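Local coordinates for protein mialostatin (Ixodes ricinus, PDB 6ZTK) that inhibits papain-like cysteine cathepsins of the tick midgut and of the host, and slows blood-protein breakdown by the tick's own gut enzymes, at residues 34-39 with 68-73; 81-86 with 114-119. All coordinates share one frame; numbering follows the deposited sequence.

Both contacts belong to one five-stranded antiparallel sheet, the sheet that wraps the helix in the cystatin fold, and their centres lie about 11 Å apart. They follow each other along the chain: interaction 1 closes the loop from the N-terminal strand 34-36 over helix 41-52 to strand 60-74, and interaction 2 then pairs strand 78-92 with strand 113-122. Strands 60-74 and 78-92 are neighbours, so the two join directly through backbone bonds, probably Gln71 O to Lys81 N and Lys83 O to Leu68 N, and through Val70 packed on Leu82. Interaction 1 thus forms the sheet's exposed margin, whereas interaction 2 lies near its middle, so that the two contacts cover four successive strands.

Interaction 1. Residues 34-39 with 68-73; sequences KTQDPT and LEVQTQ. With TRT (fragment of triton X-100), chain C.
Two torsions bring Gln36 and Thr72 together: Gln36 turns CG beside its own backbone N (chi1 -56°) and bends again at chi2 (-74°), while Thr72 carries OG1 between its backbone N and carbonyl carbon (chi1 61°). The two side chains cross at about a right angle on the sheet face that carries the helix of the cystatin fold. There NE2 of Gln36 gives a hydrogen bond to Thr72 OG1 at 3.0 Å, the hydroxyl lying close to the amide plane, and CG of Gln36 rests against the methyl CG2 of Thr72 at 3.8 Å.

Beneath this pair runs the antiparallel pairing of edge strand 34-36 with strand 60-74. Lys34 and Thr72 form a hydrogen-bonded pair, with both N-to-O distances, Lys34 N to Thr72 O and Thr72 N to Lys34 O, at 2.9 Å. Gln36 N continues the pairing to Val70 O, but a water replaces the return bond, accepting from Val70 N and donating to Gln36 O. Asp37 then forms an Asx turn, its OD1 taking both N and OG1 of Thr39 from the same side of the carboxylate plane. Pro38 stays in touch, its CA lying 4.0 Å from CG2 of Val70, whose side chain also meets Phe43 of helix 41-52.

At the far end Gln73 belongs to the pocket of the Triton X-100 fragment, with OE1 3.5 Å from the detergent's methyl C3. On the face opposite Gln36 and Thr72, the side chains of Thr35 and Gln71 cross obliquely and are bridged by a second water: it lies 2.8 Å from Thr35 OG1 and accepts a hydrogen bond from Gln71 NE2 at 3.0 Å.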
loop_
_atom_site.group_PDB
_atom_site.type_symbol
_atom_site.label_atom_id
_atom_site.label_comp_id
_atom_site.label_asym_id
_atom_site.label_seq_id
_atom_site.Cartn_x
_atom_site.Cartn_y
_atom_site.Cartn_z
ATOM N N LYS A 34 -13.813 9.403 6.774
ATOM C CA LYS A 34 -13.258 10.323 7.763
ATOM C C LYS A 34 -11.760 10.431 7.502
ATOM O O LYS A 34 -11.069 9.410 7.449
ATOM C CB LYS A 34 -13.478 9.792 9.177
ATOM C CG LYS A 34 -12.836 10.633 10.258
ATOM C CD LYS A 34 -13.136 10.192 11.654
ATOM C CE LYS A 34 -12.524 11.104 12.694
ATOM N NZ LYS A 34 -12.763 10.615 14.063
ATOM N N THR A 35 -11.229 11.642 7.403
ATOM C CA THR A 35 -9.789 11.834 7.238
ATOM C C THR A 35 -9.011 11.516 8.497
ATOM O O THR A 35 -9.396 11.942 9.591
ATOM C CB THR A 35 -9.536 13.296 6.823
ATOM O OG1 THR A 35 -10.214 13.442 5.576
ATOM C CG2 THR A 35 -8.057 13.590 6.716
ATOM N N GLN A 36 -7.878 10.861 8.354
ATOM C CA GLN A 36 -7.012 10.483 9.457
ATOM C C GLN A 36 -5.626 11.037 9.172
ATOM O O GLN A 36 -5.330 11.507 8.046
ATOM C CB GLN A 36 -6.957 8.968 9.640
ATOM C CG GLN A 36 -8.317 8.313 9.843
ATOM C CD GLN A 36 -8.934 8.529 11.209
ATOM O OE1 GLN A 36 -8.270 8.979 12.155
ATOM N NE2 GLN A 36 -10.187 8.176 11.351
ATOM N N ASP A 37 -4.779 10.963 10.180
ATOM C CA ASP A 37 -3.387 11.467 10.137
ATOM C C ASP A 37 -2.492 10.495 9.385
ATOM O O ASP A 37 -2.248 9.384 9.858
ATOM C CB ASP A 37 -2.847 11.597 11.556
ATOM C CG ASP A 37 -1.481 12.250 11.651
ATOM O OD1 ASP A 37 -0.753 12.360 10.623
ATOM O OD2 ASP A 37 -1.157 12.652 12.784
ATOM N N PRO A 38 -2.003 10.836 8.165
ATOM C CA PRO A 38 -1.215 9.911 7.351
ATOM C C PRO A 38 0.210 9.687 7.863
ATOM O O PRO A 38 0.910 8.876 7.284
ATOM C CB PRO A 38 -1.226 10.581 5.967
ATOM C CG PRO A 38 -1.243 12.079 6.314
ATOM C CD PRO A 38 -2.138 12.167 7.528
ATOM N N THR A 39 0.609 10.332 8.951
ATOM C CA THR A 39 1.905 10.028 9.603
ATOM C C THR A 39 1.776 8.891 10.614
ATOM O O THR A 39 2.842 8.488 11.161
ATOM C CB THR A 39 2.507 11.285 10.264
ATOM O OG1 THR A 39 1.768 11.565 11.449
ATOM C CG2 THR A 39 2.550 12.473 9.329
ATOM N N LEU A 68 0.194 9.486 1.457
ATOM C CA LEU A 68 -0.306 10.857 1.224
ATOM C C LEU A 68 -1.576 11.136 1.980
ATOM O O LEU A 68 -1.770 12.281 2.424
ATOM C CB LEU A 68 -0.539 11.076 -0.256
ATOM C CG LEU A 68 0.671 10.929 -1.164
ATOM C CD1 LEU A 68 0.244 10.991 -2.602
ATOM C CD2 LEU A 68 1.713 12.020 -0.890
ATOM N N GLU A 69 -2.506 10.178 1.988
ATOM C CA GLU A 69 -3.853 10.391 2.522
ATOM C C GLU A 69 -4.378 9.071 3.081
ATOM O O GLU A 69 -4.113 8.035 2.503
ATOM C CB GLU A 69 -4.831 10.919 1.490
ATOM C CG GLU A 69 -6.185 11.331 2.022
ATOM C CD GLU A 69 -7.114 11.954 0.980
ATOM O OE1 GLU A 69 -6.733 12.049 -0.244
ATOM O OE2 GLU A 69 -8.292 12.231 1.378
ATOM N N VAL A 70 -5.098 9.186 4.194
ATOM C CA VAL A 70 -5.809 8.043 4.823
ATOM C C VAL A 70 -7.210 8.480 5.160
ATOM O O VAL A 70 -7.358 9.517 5.840
ATOM C CB VAL A 70 -5.123 7.580 6.103
ATOM C CG1 VAL A 70 -5.906 6.434 6.759
ATOM C CG2 VAL A 70 -3.739 7.162 5.832
ATOM N N GLN A 71 -8.200 7.729 4.717
ATOM C CA GLN A 71 -9.581 7.950 5.170
ATOM C C GLN A 71 -10.125 6.614 5.681
ATOM O O GLN A 71 -9.678 5.549 5.204
ATOM C CB GLN A 71 -10.463 8.426 4.025
ATOM C CG GLN A 71 -10.077 9.842 3.528
ATOM C CD GLN A 71 -10.695 10.016 2.164
ATOM O OE1 GLN A 71 -10.264 9.422 1.175
ATOM N NE2 GLN A 71 -11.729 10.817 2.117
ATOM N N THR A 72 -11.101 6.687 6.578
ATOM C CA THR A 72 -11.668 5.468 7.192
ATOM C C THR A 72 -13.182 5.495 7.166
ATOM O O THR A 72 -13.822 6.572 7.209
ATOM C CB THR A 72 -11.123 5.269 8.600
ATOM O OG1 THR A 72 -11.516 6.418 9.357
ATOM C CG2 THR A 72 -9.650 5.009 8.664
ATOM N N GLN A 73 -13.749 4.302 7.213
ATOM C CA GLN A 73 -15.214 4.153 7.360
ATOM C C GLN A 73 -15.491 2.810 7.999
ATOM O O GLN A 73 -14.804 1.839 7.657
ATOM C CB GLN A 73 -16.014 4.107 6.038
ATOM C CG GLN A 73 -16.471 5.407 5.516
ATOM C CD GLN A 73 -17.420 5.163 4.365
ATOM O OE1 GLN A 73 -17.010 5.381 3.234
ATOM N NE2 GLN A 73 -18.574 4.555 4.666
HETATM O O24 TRT C . -16.502 -11.840 -2.341
HETATM C C23 TRT C . -16.026 -11.879 -1.027
HETATM C C22 TRT C . -14.614 -11.344 -1.047
HETATM O O21 TRT C . -14.479 -10.264 -0.126
HETATM C C20 TRT C . -14.777 -8.980 -0.666
HETATM C C19 TRT C . -15.833 -8.310 0.187
HETATM O O18 TRT C . -15.386 -8.231 1.535
HETATM C C17 TRT C . -16.439 -8.020 2.481
HETATM C C16 TRT C . -16.680 -6.542 2.757
HETATM O O15 TRT C . -16.354 -5.774 1.590
HETATM C C12 TRT C . -16.845 -4.491 1.469
HETATM C C13 TRT C . -16.926 -3.607 2.532
HETATM C C14 TRT C . -17.420 -2.324 2.337
HETATM C C11 TRT C . -17.223 -4.072 0.211
HETATM C C10 TRT C . -17.683 -2.782 0.026
HETATM C C9 TRT C . -17.826 -1.886 1.073
HETATM C C6 TRT C . -18.464 -0.504 0.852
HETATM C C8 TRT C . -19.913 -0.801 1.241
HETATM C C7 TRT C . -18.497 -0.026 -0.608
HETATM C C5 TRT C . -18.030 0.583 1.870
HETATM C C1 TRT C . -16.686 1.338 1.783
HETATM C C2 TRT C . -16.791 2.417 0.713
HETATM C C4 TRT C . -15.547 0.400 1.434
HETATM C C3 TRT C . -16.381 1.986 3.138
HETATM O O HOH W 1 -12.529 12.490 4.429
HETATM O O HOH W 2 -5.175 11.897 5.364
#

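Interaction 2. Residues 81-86 with 114-119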
loop_
_atom_site.group_PDB
_atom_site.type_symbol
_atom_site.label_atom_id
_atom_site.label_comp_id
_atom_site.label_asym_id
_atom_site.label_seq_id
_atom_site.Cartn_x
_atom_site.Cartn_y
_atom_site.Cartn_z
ATOM N N LYS A 81 -9.065 3.707 3.243
ATOM C CA LYS A 81 -8.805 4.145 1.866
ATOM C C LYS A 81 -7.478 4.908 1.901
ATOM O O LYS A 81 -7.405 5.963 2.568
ATOM C CB LYS A 81 -9.942 5.009 1.309
ATOM C CG LYS A 81 -9.686 5.476 -0.100
ATOM C CD LYS A 81 -10.910 6.235 -0.646
ATOM C CE LYS A 81 -10.608 6.770 -2.027
ATOM N NZ LYS A 81 -11.705 7.650 -2.517
ATOM N N LEU A 82 -6.464 4.325 1.277
ATOM C CA LEU A 82 -5.065 4.823 1.353
ATOM C C LEU A 82 -4.650 5.354 -0.002
ATOM O O LEU A 82 -4.817 4.659 -1.025
ATOM C CB LEU A 82 -4.163 3.672 1.768
ATOM C CG LEU A 82 -4.576 2.930 3.024
ATOM C CD1 LEU A 82 -3.595 1.764 3.255
ATOM C CD2 LEU A 82 -4.581 3.826 4.214
ATOM N N LYS A 83 -4.010 6.526 0.010
ATOM C CA LYS A 83 -3.396 7.070 -1.210
ATOM C C LYS A 83 -1.909 7.258 -0.979
ATOM O O LYS A 83 -1.576 7.849 0.030
ATOM C CB LYS A 83 -4.018 8.409 -1.592
ATOM C CG LYS A 83 -3.446 8.983 -2.879
ATOM C CD LYS A 83 -4.011 10.397 -3.119
ATOM C CE LYS A 83 -3.410 11.017 -4.362
ATOM N NZ LYS A 83 -3.931 12.403 -4.542
ATOM N N PHE A 84 -1.089 6.630 -1.793
ATOM C CA PHE A 84 0.352 6.601 -1.524
ATOM C C PHE A 84 1.132 6.504 -2.804
ATOM O O PHE A 84 0.653 5.983 -3.815
ATOM C CB PHE A 84 0.653 5.422 -0.583
ATOM C CG PHE A 84 0.095 4.102 -1.016
ATOM C CD1 PHE A 84 0.795 3.222 -1.838
ATOM C CD2 PHE A 84 -1.164 3.777 -0.603
ATOM C CE1 PHE A 84 0.245 2.027 -2.271
ATOM C CE2 PHE A 84 -1.735 2.602 -1.043
ATOM C CZ PHE A 84 -1.029 1.724 -1.870
ATOM N N THR A 85 2.360 6.993 -2.792
ATOM C CA THR A 85 3.264 6.838 -3.935
ATOM C C THR A 85 4.065 5.538 -3.821
ATOM O O THR A 85 4.360 5.120 -2.679
ATOM C CB THR A 85 4.208 8.058 -4.066
ATOM O OG1 THR A 85 4.879 8.209 -2.819
ATOM C CG2 THR A 85 3.421 9.281 -4.422
ATOM N N THR A 86 4.399 4.936 -4.932
ATOM C CA THR A 86 5.176 3.696 -5.003
ATOM C C THR A 86 6.359 3.864 -5.970
ATOM O O THR A 86 6.337 4.752 -6.855
ATOM C CB THR A 86 4.341 2.458 -5.384
ATOM O OG1 THR A 86 3.874 2.566 -6.727
ATOM C CG2 THR A 86 3.187 2.293 -4.419
ATOM N N VAL A 114 1.221 6.624 -8.398
ATOM C CA VAL A 114 0.392 7.082 -7.267
ATOM C C VAL A 114 -0.819 6.161 -7.219
ATOM O O VAL A 114 -1.504 6.002 -8.233
ATOM C CB VAL A 114 -0.009 8.562 -7.347
ATOM C CG1 VAL A 114 -0.596 8.954 -8.645
ATOM C CG2 VAL A 114 -0.850 8.974 -6.167
ATOM N N CYS A 115 -0.997 5.526 -6.074
ATOM C CA CYS A 115 -1.978 4.441 -5.956
ATOM C C CYS A 115 -3.003 4.750 -4.863
ATOM O O CYS A 115 -2.714 5.382 -3.837
ATOM C CB CYS A 115 -1.233 3.202 -5.562
ATOM S SG CYS A 115 0.011 2.694 -6.776
ATOM N N THR A 116 -4.203 4.289 -5.093
ATOM C CA THR A 116 -5.282 4.287 -4.111
ATOM C C THR A 116 -5.656 2.843 -3.855
ATOM O O THR A 116 -5.941 2.106 -4.839
ATOM C CB THR A 116 -6.471 5.122 -4.600
ATOM O OG1 THR A 116 -5.989 6.475 -4.779
ATOM C CG2 THR A 116 -7.592 5.140 -3.601
ATOM N N SER A 117 -5.762 2.455 -2.595
ATOM C CA SER A 117 -6.144 1.074 -2.221
ATOM C C SER A 117 -7.111 1.128 -1.063
ATOM O O SER A 117 -6.895 1.905 -0.145
ATOM C CB SER A 117 -4.919 0.276 -1.867
ATOM O OG SER A 117 -5.250 -1.064 -1.528
ATOM N N ILE A 118 -8.195 0.331 -1.158
ATOM C CA ILE A 118 -9.115 0.164 -0.023
ATOM C C ILE A 118 -8.850 -1.192 0.632
ATOM O O ILE A 118 -8.848 -2.183 -0.085
ATOM C CB ILE A 118 -10.563 0.305 -0.465
ATOM C CG1 ILE A 118 -10.802 1.716 -0.991
ATOM C CG2 ILE A 118 -11.457 -0.018 0.695
ATOM C CD1 ILE A 118 -12.146 1.885 -1.676
ATOM N N ILE A 119 -8.669 -1.176 1.934
ATOM C CA ILE A 119 -8.426 -2.396 2.731
ATOM C C ILE A 119 -9.597 -2.568 3.699
ATOM O O ILE A 119 -9.904 -1.642 4.470
ATOM C CB ILE A 119 -7.095 -2.324 3.452
ATOM C CG1 ILE A 119 -5.958 -2.120 2.451
ATOM C CG2 ILE A 119 -6.878 -3.580 4.269
ATOM C CD1 ILE A 119 -4.654 -2.109 3.142
#
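Val114 meets Lys83 at the start of strand segment 114-119: its methyl CG2, anti to the backbone N, lies 3.7 Å from CE of the lysine, whose extended chain passes over it. Cys115 follows on the opposite face and carries the main aromatic contact. The ring of Phe84 receives CB of Cys115 over one face, a CH-pi contact 4.2 Å from the centroid. Phe84 holds CG between its backbone N and carbonyl carbon (chi1 51°), and CG so placed lies 4.2 Å from Cys115 O. The sulfur stands obliquely to the ring, also touches both branches of Thr86, and is bonded to Cys135 of strand 127-136. The backbones of Cys115 and Phe84 exchange two hydrogen bonds, N to O each way.

Thr116 returns to the face of the lysines, where its methyl CG2 touches CE of Lys81 at 3.8 Å and its OG1 lies near CG of Lys83. Ser117 turns back to the Phe84 side, placing CB at the edge of the ring, 4.0 Å from CE2. Its OG, anti to the backbone N (chi1 -179°), is taken up by Ser132 O of the next strand. Between Ser117 and Leu82 a second pair of backbone bonds forms, the one from Leu82 N to Ser117 O being nearly straight at 174° and 2.8 Å long. Ile118 then lays CG1 against CG of Lys81, near the bound detergent fragment, and Ile119 brings CD1 to within 4.0 Å of Leu82 CD1.

Alternation thus divides the pairing: lysine chains pack over Val114, Thr116 and Ile118 on one face, while Leu82, Phe84 and Ser117 meet helix 41-52 on the other, the helix-gripping antiparallel sheet of the cystatin fold, with the Cys115–Cys135 disulfide linking strands 113-122 and 127-136.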